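Local coordinates for Lmo1076 protein (PDB 5JQC) that is a putative secreted autolysin, probably a hydrolase of the bacterial cell wall, seen here as its part made of three GW modules, at residues A[109-114]-A[140-145]; A[116-121]-A[170-175]; A[146-151]-A[160-165]; A[180-185]-A[207-212]. All coordinates share one frame; numbering follows the deposited sequence. Where two conformers were deposited one is given.

Contact 1 (A[109-114]-A[140-145]); sequences TGKITA and YQNKDA
I112 and Y140 lie side by side and point the same way. I112 CD1 ends 3.7 Å from Y140 CB. I112 CD1 also comes near A145 CB, at 4.1 Å. I112 CB packs on Y140 O at 3.4 Å. F161, L171 and F176 also pack on this buried side chain. The backbones are the antiparallel strands 103-112 and 144-153, neighbours in the five-stranded sheet of the second GW module, which has the SH3-like fold. G110 and A145 form a hydrogen-bonded pair. K111 and D144 form a non-hydrogen-bonded pair. I112 N then bonds K143 O at 2.8 Å, where a type II turn from Y140 to K143 leads into the second strand. Q141 bends at chi2 (59°), which turns its CD back toward T113. Q141 NE2 donates to T113 O at 2.8 Å. The acceptor lies in the amide plane of Q141, but the donor stands above the carbonyl plane of T113. T113 is modelled in two conformers, so this bond carries some doubt. K111 bends at chi3 (-62°), which brings CE to 3.6 Å from D144 OD1. K111 NZ stays 4.6 Å from D144 OD1; its contact with S211 OG is very short and S211 has two conformers, so that bond is doubtful. D144 OD1 bonds Y179 OH.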
loop_
_atom_site.group_PDB
_atom_site.type_symbol
_atom_site.label_atom_id
_atom_site.label_comp_id
_atom_site.label_asym_id
_atom_site.label_seq_id
_atom_site.Cartn_x
_atom_site.Cartn_y
_atom_site.Cartn_z
ATOM N N THR A 109 10.185 -7.361 0.732
ATOM C CA THR A 109 10.382 -7.793 -0.638
ATOM C C THR A 109 9.507 -9.002 -0.915
ATOM O O THR A 109 9.132 -9.750 -0.003
ATOM C CB THR A 109 11.850 -8.130 -0.945
ATOM O OG1 THR A 109 12.174 -9.433 -0.437
ATOM C CG2 THR A 109 12.773 -7.102 -0.317
ATOM N N GLY A 110 9.188 -9.188 -2.187
ATOM C CA GLY A 110 8.379 -10.324 -2.571
ATOM C C GLY A 110 8.360 -10.455 -4.072
ATOM O O GLY A 110 9.044 -9.724 -4.795
ATOM N N LYS A 111 7.567 -11.412 -4.536
ATOM C CA LYS A 111 7.400 -11.679 -5.957
ATOM C C LYS A 111 5.970 -11.317 -6.347
ATOM O O LYS A 111 5.026 -11.664 -5.630
ATOM C CB LYS A 111 7.695 -13.145 -6.278
ATOM C CG LYS A 111 7.385 -13.542 -7.720
ATOM C CD LYS A 111 8.002 -14.882 -8.111
ATOM C CE LYS A 111 9.528 -14.825 -8.034
ATOM N NZ LYS A 111 10.152 -16.094 -8.527
ATOM N N ILE A 112 5.817 -10.592 -7.452
ATOM C CA ILE A 112 4.491 -10.270 -7.965
ATOM C C ILE A 112 3.945 -11.526 -8.624
ATOM O O ILE A 112 4.449 -11.951 -9.662
ATOM C CB ILE A 112 4.541 -9.106 -8.953
ATOM C CG1 ILE A 112 5.000 -7.840 -8.235
ATOM C CG2 ILE A 112 3.176 -8.941 -9.602
ATOM C CD1 ILE A 112 5.266 -6.684 -9.146
ATOM N N THR A 113 2.932 -12.138 -8.019
ATOM C CA THR A 113 2.382 -13.380 -8.532
ATOM C C THR A 113 0.992 -13.233 -9.132
ATOM O O THR A 113 0.522 -14.167 -9.793
ATOM C CB THR A 113 2.346 -14.445 -7.431
ATOM O OG1 THR A 113 1.974 -13.839 -6.188
ATOM C CG2 THR A 113 3.701 -15.107 -7.297
ATOM N N ALA A 114 0.321 -12.102 -8.937
ATOM C CA ALA A 114 -0.942 -11.885 -9.621
ATOM C C ALA A 114 -1.024 -10.458 -10.136
ATOM O O ALA A 114 -2.066 -9.807 -10.032
ATOM C CB ALA A 114 -2.125 -12.203 -8.711
ATOM N N TYR A 140 4.659 -6.797 -14.951
ATOM C CA TYR A 140 5.567 -7.132 -13.864
ATOM C C TYR A 140 5.236 -8.487 -13.268
ATOM O O TYR A 140 5.644 -8.790 -12.146
ATOM C CB TYR A 140 5.526 -6.056 -12.794
ATOM C CG TYR A 140 5.703 -4.666 -13.333
ATOM C CD1 TYR A 140 4.620 -3.953 -13.815
ATOM C CD2 TYR A 140 6.947 -4.059 -13.346
ATOM C CE1 TYR A 140 4.773 -2.670 -14.296
ATOM C CE2 TYR A 140 7.109 -2.776 -13.823
ATOM C CZ TYR A 140 6.018 -2.088 -14.306
ATOM O OH TYR A 140 6.161 -0.799 -14.785
ATOM N N GLN A 141 4.491 -9.305 -13.995
ATOM C CA GLN A 141 4.121 -10.600 -13.463
ATOM C C GLN A 141 5.373 -11.424 -13.182
ATOM O O GLN A 141 6.339 -11.411 -13.951
ATOM C CB GLN A 141 3.168 -11.294 -14.439
ATOM C CG GLN A 141 2.720 -12.710 -14.081
ATOM C CD GLN A 141 2.001 -12.820 -12.755
ATOM O OE1 GLN A 141 1.673 -11.820 -12.105
ATOM N NE2 GLN A 141 1.767 -14.059 -12.333
ATOM N N ASN A 142 5.382 -12.080 -12.027
ATOM C CA ASN A 142 6.464 -12.959 -11.583
ATOM C C ASN A 142 7.795 -12.242 -11.403
ATOM O O ASN A 142 8.819 -12.902 -11.228
ATOM C CB ASN A 142 6.621 -14.156 -12.520
ATOM C CG ASN A 142 5.489 -15.151 -12.371
ATOM O OD1 ASN A 142 5.039 -15.443 -11.260
ATOM N ND2 ASN A 142 5.008 -15.675 -13.494
ATOM N N LYS A 143 7.817 -10.905 -11.371
ATOM C CA LYS A 143 9.036 -10.162 -11.070
ATOM C C LYS A 143 9.189 -9.959 -9.566
ATOM O O LYS A 143 8.204 -9.911 -8.818
ATOM C CB LYS A 143 9.053 -8.788 -11.753
ATOM C CG LYS A 143 9.056 -8.822 -13.271
ATOM C CD LYS A 143 9.804 -7.620 -13.863
ATOM C CE LYS A 143 10.136 -7.859 -15.344
ATOM N NZ LYS A 143 11.049 -6.820 -15.918
ATOM N N ASP A 144 10.438 -9.809 -9.134
ATOM C CA ASP A 144 10.707 -9.421 -7.757
ATOM C C ASP A 144 10.448 -7.939 -7.561
ATOM O O ASP A 144 10.597 -7.131 -8.481
ATOM C CB ASP A 144 12.150 -9.742 -7.371
ATOM C CG ASP A 144 12.304 -11.159 -6.888
ATOM O OD1 ASP A 144 11.296 -11.910 -6.925
ATOM O OD2 ASP A 144 13.427 -11.525 -6.498
ATOM N N ALA A 145 10.066 -7.581 -6.341
ATOM C CA ALA A 145 9.698 -6.206 -6.058
ATOM C C ALA A 145 10.001 -5.890 -4.606
ATOM O O ALA A 145 10.013 -6.778 -3.745
ATOM C CB ALA A 145 8.218 -5.957 -6.373
#

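Contact 2 (A[116-121]-A[170-175]); sequences STNGLW and WLDARA. With SO4 (sulfate ion), chain E.
The indoles of W121 and W170 meet the opposite backbone with their edges. W121 O sits in the plane of the W170 ring, 3.8 Å from its CD1. W170 O lies near the plane of the W121 ring, 4.0 Å from W121 CD1. A water is also in that plane, at the edge of the W121 ring. V124, K149 and Q160 pack against W170, the tryptophan of the Gly-Trp pair that names the GW family. W121 and W170 form a single antiparallel hydrogen-bonded bridge, with W170 N to W121 O at 2.7 Å. It ties the short strand 120-121 to strand 166-172, an outermost strand of the SH3-like module's main sheet. Farther along, L171 bends at chi2 (62°), which sets its CD1 against N118 CB at 3.5 Å and near G119 O. The N118 amide and the D172 carboxylate planes are 22° apart, and N118 OD1 touches D172 CB. N118 ND2 bonds A114 O. The water accepts from D172 N and donates to G119 O, bridging the two backbones. The R174 guanidinium grips D172 side-on, NE to OD1 and NH2 to OD2 (2.7 Å), both in its own plane and above that of the carboxylate. R174 N reaches the anti lone pair of OD1, closing an Asx turn. D172 OD1 takes two bonds, from R174 N and NE. The sulfate, probably from the crystallisation liquor, meets the guanidinium edge, with R174 NH2 2.9 Å from its O1. The paired arginine would be expected to stabilise the negative charge of the buried D172 carboxylate.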
loop_
_atom_site.group_PDB
_atom_site.type_symbol
_atom_site.label_atom_id
_atom_site.label_comp_id
_atom_site.label_asym_id
_atom_site.label_seq_id
_atom_site.Cartn_x
_atom_site.Cartn_y
_atom_site.Cartn_z
ATOM N N SER A 116 -1.128 -9.670 -13.191
ATOM C CA SER A 116 -1.925 -9.640 -14.407
ATOM C C SER A 116 -3.431 -9.685 -14.150
ATOM O O SER A 116 -4.199 -9.574 -15.105
ATOM C CB SER A 116 -1.516 -10.784 -15.334
ATOM O OG SER A 116 -1.550 -12.011 -14.641
ATOM N N THR A 117 -3.872 -9.815 -12.893
ATOM C CA THR A 117 -5.287 -9.819 -12.543
ATOM C C THR A 117 -5.629 -8.683 -11.584
ATOM O O THR A 117 -6.599 -8.787 -10.835
ATOM C CB THR A 117 -5.684 -11.170 -11.934
ATOM O OG1 THR A 117 -5.015 -11.352 -10.675
ATOM C CG2 THR A 117 -5.269 -12.309 -12.852
ATOM N N ASN A 118 -4.817 -7.619 -11.568
ATOM C CA ASN A 118 -5.028 -6.431 -10.757
ATOM C C ASN A 118 -4.592 -5.209 -11.546
ATOM O O ASN A 118 -3.581 -5.243 -12.255
ATOM C CB ASN A 118 -4.229 -6.464 -9.440
ATOM C CG ASN A 118 -4.837 -7.385 -8.425
ATOM O OD1 ASN A 118 -5.838 -7.032 -7.778
ATOM N ND2 ASN A 118 -4.281 -8.591 -8.301
ATOM N N GLY A 119 -5.335 -4.122 -11.386
ATOM C CA GLY A 119 -4.938 -2.868 -11.985
ATOM C C GLY A 119 -3.730 -2.269 -11.299
ATOM O O GLY A 119 -3.326 -2.665 -10.205
ATOM N N LEU A 120 -3.144 -1.277 -11.949
ATOM C CA LEU A 120 -1.888 -0.703 -11.503
ATOM C C LEU A 120 -2.082 0.795 -11.354
ATOM O O LEU A 120 -2.396 1.477 -12.332
ATOM C CB LEU A 120 -0.764 -1.023 -12.492
ATOM C CG LEU A 120 0.565 -0.299 -12.257
ATOM C CD1 LEU A 120 1.066 -0.472 -10.822
ATOM C CD2 LEU A 120 1.604 -0.817 -13.234
ATOM N N TRP A 121 -1.860 1.311 -10.146
ATOM C CA TRP A 121 -2.338 2.635 -9.794
ATOM C C TRP A 121 -1.189 3.526 -9.370
ATOM O O TRP A 121 -0.164 3.046 -8.876
ATOM C CB TRP A 121 -3.365 2.570 -8.660
ATOM C CG TRP A 121 -4.590 1.773 -9.005
ATOM C CD1 TRP A 121 -4.756 0.420 -8.880
ATOM C CD2 TRP A 121 -5.826 2.281 -9.521
ATOM N NE1 TRP A 121 -6.016 0.058 -9.294
ATOM C CE2 TRP A 121 -6.693 1.182 -9.690
ATOM C CE3 TRP A 121 -6.280 3.556 -9.865
ATOM C CZ2 TRP A 121 -7.993 1.325 -10.179
ATOM C CZ3 TRP A 121 -7.564 3.693 -10.352
ATOM C CH2 TRP A 121 -8.406 2.584 -10.503
ATOM N N TRP A 170 1.148 1.405 -7.228
ATOM C CA TRP A 170 0.417 0.738 -6.169
ATOM C C TRP A 170 -0.325 -0.463 -6.726
ATOM O O TRP A 170 -0.948 -0.398 -7.800
ATOM C CB TRP A 170 -0.570 1.694 -5.497
ATOM C CG TRP A 170 0.077 2.827 -4.720
ATOM C CD1 TRP A 170 0.607 3.987 -5.232
ATOM C CD2 TRP A 170 0.209 2.926 -3.297
ATOM N NE1 TRP A 170 1.061 4.790 -4.218
ATOM C CE2 TRP A 170 0.836 4.161 -3.020
ATOM C CE3 TRP A 170 -0.133 2.089 -2.229
ATOM C CZ2 TRP A 170 1.122 4.576 -1.725
ATOM C CZ3 TRP A 170 0.162 2.501 -0.946
ATOM C CH2 TRP A 170 0.774 3.735 -0.705
ATOM N N LEU A 171 -0.277 -1.555 -5.981
ATOM C CA LEU A 171 -0.846 -2.807 -6.435
ATOM C C LEU A 171 -1.444 -3.510 -5.230
ATOM O O LEU A 171 -0.904 -3.423 -4.125
ATOM C CB LEU A 171 0.239 -3.665 -7.112
ATOM C CG LEU A 171 -0.157 -5.020 -7.691
ATOM C CD1 LEU A 171 -1.165 -4.825 -8.788
ATOM C CD2 LEU A 171 1.074 -5.770 -8.210
ATOM N N ASP A 172 -2.567 -4.180 -5.432
ATOM C CA ASP A 172 -3.217 -4.847 -4.313
ATOM C C ASP A 172 -2.260 -5.858 -3.685
ATOM O O ASP A 172 -1.602 -6.633 -4.380
ATOM C CB ASP A 172 -4.508 -5.515 -4.788
ATOM C CG ASP A 172 -5.391 -6.014 -3.641
ATOM O OD1 ASP A 172 -4.971 -6.955 -2.925
ATOM O OD2 ASP A 172 -6.541 -5.517 -3.506
ATOM N N ALA A 173 -2.151 -5.809 -2.357
ATOM C CA ALA A 173 -1.251 -6.699 -1.628
ATOM C C ALA A 173 -1.485 -8.175 -1.937
ATOM O O ALA A 173 -0.562 -8.983 -1.772
ATOM C CB ALA A 173 -1.417 -6.454 -0.132
ATOM N N ARG A 174 -2.703 -8.546 -2.343
ATOM C CA ARG A 174 -2.998 -9.927 -2.726
ATOM C C ARG A 174 -2.262 -10.361 -3.983
ATOM O O ARG A 174 -2.190 -11.571 -4.254
ATOM C CB ARG A 174 -4.493 -10.116 -2.938
ATOM C CG ARG A 174 -5.299 -10.122 -1.680
ATOM C CD ARG A 174 -6.785 -10.079 -2.021
ATOM N NE ARG A 174 -7.164 -8.781 -2.580
ATOM C CZ ARG A 174 -8.408 -8.454 -2.929
ATOM N NH1 ARG A 174 -9.381 -9.349 -2.797
ATOM N NH2 ARG A 174 -8.675 -7.247 -3.426
ATOM N N ALA A 175 -1.706 -9.407 -4.740
ATOM C CA ALA A 175 -0.918 -9.699 -5.928
ATOM C C ALA A 175 0.515 -10.122 -5.617
ATOM O O ALA A 175 1.196 -10.629 -6.515
ATOM C CB ALA A 175 -0.889 -8.468 -6.841
HETATM S S SO4 E . -12.211 -7.570 -4.456
HETATM O O1 SO4 E . -11.588 -6.857 -3.354
HETATM O O2 SO4 E . -11.413 -7.398 -5.681
HETATM O O3 SO4 E . -12.256 -9.017 -4.149
HETATM O O4 SO4 E . -13.574 -7.078 -4.692
HETATM O O HOH W 1 -4.240 -3.017 -7.679
#

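Contact 3 (A[146-151]-A[160-165]); sequences KIIKQG and QFQVGG
I148 lies across the two glutamines of the facing strand. Its side chain crosses Q162 at about a right angle and Q160 at a slant. I148 CG1 stands between the backbone N and the carbonyl carbon (chi1 69°), and from there it packs 3.7 Å from Q160 OE1. CD1 runs on beside the Q160 amide. The other branch, I148 CG2, is 3.7 Å from Q162 OE1. K146 and Q162 lie side by side and point the same way, with K146 CD 3.7 Å from Q162 OE1. K149 slants over Q160 on the same face of the sheet and puts K149 CB 3.6 Å from Q160 OE1. These are contacts of aliphatic carbon with amide oxygen. The NE2 of Q162 turns to T167 OG1 on the next strand. I147 and F161 form a non-hydrogen-bonded pair on the other, buried face. There the F161 ring stacks edge-to-face with F176 and touches I112, while I147 packs on L106 and Y159. The backbone bonds are regular around K146 and Q162. Beyond them I148 N bonds Q160 O at 2.9 Å, nearly straight at 169°, and Q160 N reaches K149 O at 2.8 Å. The register slips by one residue between I147 and K149, and I148 is the extra residue. Its backbone leaves the extended region (psi -12°), and its side chain joins the glutamine side. This is a beta bulge in the hairpin of strands 144-153 and 156-163, in the five-stranded sheet of an SH3-like GW module, with 144-153 as its middle strand.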
loop_
_atom_site.group_PDB
_atom_site.type_symbol
_atom_site.label_atom_id
_atom_site.label_comp_id
_atom_site.label_asym_id
_atom_site.label_seq_id
_atom_site.Cartn_x
_atom_site.Cartn_y
_atom_site.Cartn_z
ATOM N N LYS A 146 10.266 -4.615 -4.348
ATOM C CA LYS A 146 10.437 -4.108 -2.999
ATOM C C LYS A 146 9.174 -3.345 -2.614
ATOM O O LYS A 146 8.742 -2.441 -3.338
ATOM C CB LYS A 146 11.675 -3.218 -2.903
ATOM C CG LYS A 146 11.998 -2.819 -1.483
ATOM C CD LYS A 146 13.188 -1.874 -1.410
ATOM C CE LYS A 146 13.422 -1.431 0.020
ATOM N NZ LYS A 146 14.363 -0.281 0.100
ATOM N N ILE A 147 8.584 -3.718 -1.487
ATOM C CA ILE A 147 7.361 -3.103 -0.993
ATOM C C ILE A 147 7.750 -2.024 0.011
ATOM O O ILE A 147 8.378 -2.318 1.035
ATOM C CB ILE A 147 6.450 -4.162 -0.360
ATOM C CG1 ILE A 147 5.868 -5.072 -1.455
ATOM C CG2 ILE A 147 5.393 -3.496 0.502
ATOM C CD1 ILE A 147 5.747 -6.544 -1.052
ATOM N N ILE A 148 7.392 -0.772 -0.280
ATOM C CA ILE A 148 7.886 0.368 0.493
ATOM C C ILE A 148 6.791 1.110 1.263
ATOM O O ILE A 148 7.120 1.939 2.131
ATOM C CB ILE A 148 8.646 1.358 -0.410
ATOM C CG1 ILE A 148 7.662 2.045 -1.354
ATOM C CG2 ILE A 148 9.729 0.625 -1.192
ATOM C CD1 ILE A 148 8.314 2.862 -2.433
ATOM N N LYS A 149 5.515 0.845 0.992
ATOM C CA LYS A 149 4.453 1.568 1.676
ATOM C C LYS A 149 3.159 0.786 1.516
ATOM O O LYS A 149 2.975 0.078 0.522
ATOM C CB LYS A 149 4.304 2.975 1.098
ATOM C CG LYS A 149 3.767 4.008 2.046
ATOM C CD LYS A 149 3.451 5.272 1.260
ATOM C CE LYS A 149 3.336 6.481 2.164
ATOM N NZ LYS A 149 3.364 7.735 1.362
ATOM N N GLN A 150 2.257 0.933 2.487
ATOM C CA GLN A 150 0.920 0.367 2.362
ATOM C C GLN A 150 -0.123 1.422 2.686
ATOM O O GLN A 150 0.163 2.439 3.326
ATOM C CB GLN A 150 0.707 -0.848 3.268
ATOM C CG GLN A 150 0.710 -0.560 4.744
ATOM C CD GLN A 150 0.202 -1.731 5.545
ATOM O OE1 GLN A 150 0.618 -2.855 5.319
ATOM N NE2 GLN A 150 -0.731 -1.479 6.466
ATOM N N GLY A 151 -1.343 1.161 2.221
ATOM C CA GLY A 151 -2.496 1.972 2.535
ATOM C C GLY A 151 -3.737 1.164 2.268
ATOM O O GLY A 151 -3.730 0.295 1.386
ATOM N N GLN A 160 2.642 -0.037 -2.252
ATOM C CA GLN A 160 3.492 0.698 -3.176
ATOM C C GLN A 160 4.796 -0.075 -3.328
ATOM O O GLN A 160 5.361 -0.541 -2.334
ATOM C CB GLN A 160 3.750 2.115 -2.664
ATOM C CG GLN A 160 4.386 2.999 -3.712
ATOM C CD GLN A 160 4.722 4.364 -3.197
ATOM O OE1 GLN A 160 5.060 4.528 -2.029
ATOM N NE2 GLN A 160 4.620 5.366 -4.064
ATOM N N PHE A 161 5.266 -0.232 -4.560
ATOM C CA PHE A 161 6.327 -1.197 -4.818
ATOM C C PHE A 161 7.286 -0.709 -5.899
ATOM O O PHE A 161 6.939 0.107 -6.758
ATOM C CB PHE A 161 5.760 -2.558 -5.240
ATOM C CG PHE A 161 5.176 -2.555 -6.631
ATOM C CD1 PHE A 161 3.934 -2.007 -6.872
ATOM C CD2 PHE A 161 5.883 -3.072 -7.695
ATOM C CE1 PHE A 161 3.416 -1.978 -8.140
ATOM C CE2 PHE A 161 5.370 -3.048 -8.956
ATOM C CZ PHE A 161 4.132 -2.504 -9.182
ATOM N N GLN A 162 8.495 -1.267 -5.863
ATOM C CA GLN A 162 9.560 -0.952 -6.808
ATOM C C GLN A 162 10.018 -2.217 -7.517
ATOM O O GLN A 162 10.077 -3.294 -6.908
ATOM C CB GLN A 162 10.752 -0.314 -6.103
ATOM C CG GLN A 162 10.375 0.863 -5.235
ATOM C CD GLN A 162 11.585 1.473 -4.544
ATOM O OE1 GLN A 162 12.335 0.784 -3.846
ATOM N NE2 GLN A 162 11.776 2.774 -4.728
ATOM N N VAL A 163 10.345 -2.076 -8.803
ATOM C CA VAL A 163 10.963 -3.132 -9.607
ATOM C C VAL A 163 12.212 -2.541 -10.263
ATOM O O VAL A 163 12.134 -1.515 -10.955
ATOM C CB VAL A 163 9.994 -3.706 -10.664
ATOM C CG1 VAL A 163 10.656 -4.803 -11.496
ATOM C CG2 VAL A 163 8.735 -4.256 -10.001
ATOM N N GLY A 164 13.358 -3.175 -10.037
ATOM C CA GLY A 164 14.617 -2.632 -10.524
ATOM C C GLY A 164 14.948 -1.245 -10.005
ATOM O O GLY A 164 15.372 -0.382 -10.782
ATOM N N GLY A 165 14.757 -1.001 -8.710
ATOM C CA GLY A 165 15.125 0.272 -8.133
ATOM C C GLY A 165 14.189 1.427 -8.424
ATOM O O GLY A 165 14.378 2.510 -7.854
#

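Contact 4 (A[180-185]-A[207-212]); sequences DKIQSQ and YNTSSS
T209 CG2 overlaps the carbonyl of D180, 3.4 Å from its O, and also meets I182 CG1 at 3.7 Å. The contact sits at the joint between two SH3-like GW modules. The chain around D180 to I182 lies on the connection from strand 176-178, in the sheet of the second module, to strand 184-194, in that of the third. Segment 207-212 is a loop of the third module. The T209 methyl is anti to the carbonyl carbon. T209 OG1 stands between the backbone N and the carbonyl carbon (chi1 60°) and bonds V206 O within the same loop. The T209 and I182 side chains meet at an oblique angle. The C-H of T209 CA also approaches D180 O, with T209 CA 3.4 Å from that oxygen. D180 N donates to N208 O at 3.0 Å, in a bond bent to 136°. N208 CB lies over one face of the Y207 ring, 3.7 Å above the plane and offset toward the rim. D180 OD1 forms a salt bridge with R238. Past the joint, Q183 and S184 both face K235 in a classic beta bulge. One water spans the two backbones, donating to D180 O at 2.8 Å and to T209 O at 3.0 Å.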
loop_
_atom_site.group_PDB
_atom_site.type_symbol
_atom_site.label_atom_id
_atom_site.label_comp_id
_atom_site.label_asym_id
_atom_site.label_seq_id
_atom_site.Cartn_x
_atom_site.Cartn_y
_atom_site.Cartn_z
ATOM N N ASP A 180 9.707 -14.067 3.532
ATOM C CA ASP A 180 10.105 -13.968 4.933
ATOM C C ASP A 180 11.486 -13.361 5.024
ATOM O O ASP A 180 12.380 -13.729 4.252
ATOM C CB ASP A 180 10.178 -15.342 5.602
ATOM C CG ASP A 180 8.887 -16.109 5.533
ATOM O OD1 ASP A 180 7.811 -15.495 5.723
ATOM O OD2 ASP A 180 8.975 -17.344 5.318
ATOM N N LYS A 181 11.681 -12.470 6.004
ATOM C CA LYS A 181 13.027 -11.985 6.329
ATOM C C LYS A 181 13.797 -13.022 7.136
ATOM O O LYS A 181 13.212 -13.803 7.902
ATOM C CB LYS A 181 12.980 -10.682 7.128
ATOM C CG LYS A 181 12.338 -9.528 6.389
ATOM C CD LYS A 181 12.233 -8.333 7.315
ATOM C CE LYS A 181 11.841 -7.073 6.560
ATOM N NZ LYS A 181 12.929 -6.647 5.631
ATOM N N ILE A 182 15.118 -13.032 6.958
ATOM C CA ILE A 182 15.989 -13.772 7.861
ATOM C C ILE A 182 16.103 -12.942 9.139
ATOM O O ILE A 182 16.682 -11.849 9.139
ATOM C CB ILE A 182 17.363 -14.047 7.237
ATOM C CG1 ILE A 182 17.189 -14.811 5.916
ATOM C CG2 ILE A 182 18.236 -14.824 8.209
ATOM C CD1 ILE A 182 18.462 -15.087 5.191
ATOM N N GLN A 183 15.531 -13.452 10.231
ATOM C CA GLN A 183 15.545 -12.716 11.493
ATOM C C GLN A 183 16.922 -12.742 12.146
ATOM O O GLN A 183 17.347 -11.757 12.766
ATOM C CB GLN A 183 14.498 -13.309 12.423
ATOM C CG GLN A 183 13.074 -12.994 11.958
ATOM C CD GLN A 183 12.034 -13.907 12.568
ATOM O OE1 GLN A 183 12.354 -14.995 13.060
ATOM N NE2 GLN A 183 10.772 -13.470 12.536
ATOM N N SER A 184 17.626 -13.867 12.028
ATOM C CA SER A 184 18.977 -13.983 12.546
ATOM C C SER A 184 19.684 -15.105 11.797
ATOM O O SER A 184 19.053 -15.978 11.179
ATOM C CB SER A 184 18.985 -14.247 14.059
ATOM O OG SER A 184 18.390 -15.513 14.325
ATOM N N GLN A 185 21.010 -15.060 11.848
ATOM C CA GLN A 185 21.827 -15.998 11.098
ATOM C C GLN A 185 23.245 -15.961 11.664
ATOM O O GLN A 185 23.744 -14.894 12.025
ATOM C CB GLN A 185 21.822 -15.633 9.617
ATOM C CG GLN A 185 22.522 -16.605 8.752
ATOM C CD GLN A 185 22.721 -16.042 7.367
ATOM O OE1 GLN A 185 23.479 -16.587 6.569
ATOM N NE2 GLN A 185 22.047 -14.930 7.077
ATOM N N TYR A 207 14.771 -20.950 3.639
ATOM C CA TYR A 207 13.494 -21.255 2.993
ATOM C C TYR A 207 12.582 -20.031 2.928
ATOM O O TYR A 207 12.310 -19.377 3.947
ATOM C CB TYR A 207 12.783 -22.396 3.720
ATOM C CG TYR A 207 11.365 -22.644 3.216
ATOM C CD1 TYR A 207 11.137 -23.319 2.014
ATOM C CD2 TYR A 207 10.257 -22.200 3.940
ATOM C CE1 TYR A 207 9.834 -23.545 1.550
ATOM C CE2 TYR A 207 8.962 -22.415 3.486
ATOM C CZ TYR A 207 8.755 -23.087 2.294
ATOM O OH TYR A 207 7.474 -23.304 1.848
ATOM N N ASN A 208 12.143 -19.713 1.704
ATOM C CA ASN A 208 11.130 -18.694 1.423
ATOM C C ASN A 208 11.633 -17.283 1.702
ATOM O O ASN A 208 10.854 -16.379 2.048
ATOM C CB ASN A 208 9.833 -18.966 2.194
ATOM C CG ASN A 208 8.642 -18.266 1.580
ATOM O OD1 ASN A 208 7.898 -17.568 2.269
ATOM N ND2 ASN A 208 8.468 -18.425 0.281
ATOM N N THR A 209 12.935 -17.073 1.542
ATOM C CA THR A 209 13.512 -15.749 1.695
ATOM C C THR A 209 13.814 -15.074 0.353
ATOM O O THR A 209 14.186 -13.892 0.338
ATOM C CB THR A 209 14.786 -15.840 2.556
ATOM O OG1 THR A 209 15.726 -16.708 1.923
ATOM C CG2 THR A 209 14.465 -16.435 3.920
ATOM N N SER A 210 13.640 -15.778 -0.768
ATOM C CA SER A 210 13.950 -15.228 -2.084
ATOM C C SER A 210 13.234 -16.064 -3.136
ATOM O O SER A 210 12.583 -17.067 -2.823
ATOM C CB SER A 210 15.458 -15.212 -2.344
ATOM O OG SER A 210 15.912 -16.539 -2.457
ATOM N N SER A 211 13.349 -15.632 -4.396
ATOM C CA SER A 211 12.701 -16.354 -5.490
ATOM C C SER A 211 13.249 -17.771 -5.631
ATOM O O SER A 211 12.491 -18.708 -5.908
ATOM C CB SER A 211 12.880 -15.592 -6.799
ATOM O OG SER A 211 12.393 -16.365 -7.873
ATOM N N SER A 212 14.560 -17.945 -5.424
ATOM C CA SER A 212 15.222 -19.226 -5.652
ATOM C C SER A 212 15.118 -20.200 -4.483
ATOM O O SER A 212 15.571 -21.348 -4.604
ATOM C CB SER A 212 16.697 -18.988 -5.965
ATOM O OG SER A 212 17.197 -17.897 -5.222
HETATM O O HOH W 2 13.830 -11.953 2.637
#

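How the contacts relate
Contacts 1, 2 and 3 belong to the second GW module, and contact 4 lies at its joint with the third. Contacts 1 and 3 share strand 144-153 and its main sheet. Contact 3 is nested in the loop closed by contact 2. F161, I112 and L171 join the three in one apolar interior. Contact 2 is the most buried and adds a bridging water, with a salt bridge inside segment 170-175. Contacts 1 and 3 are partly buried, with strand pairing on apolar residues inside and polar chains outside. Contact 4 is at the surface and has a single direct backbone bond. It touches contact 1 through K111 and S211 but does not touch contacts 2 and 3.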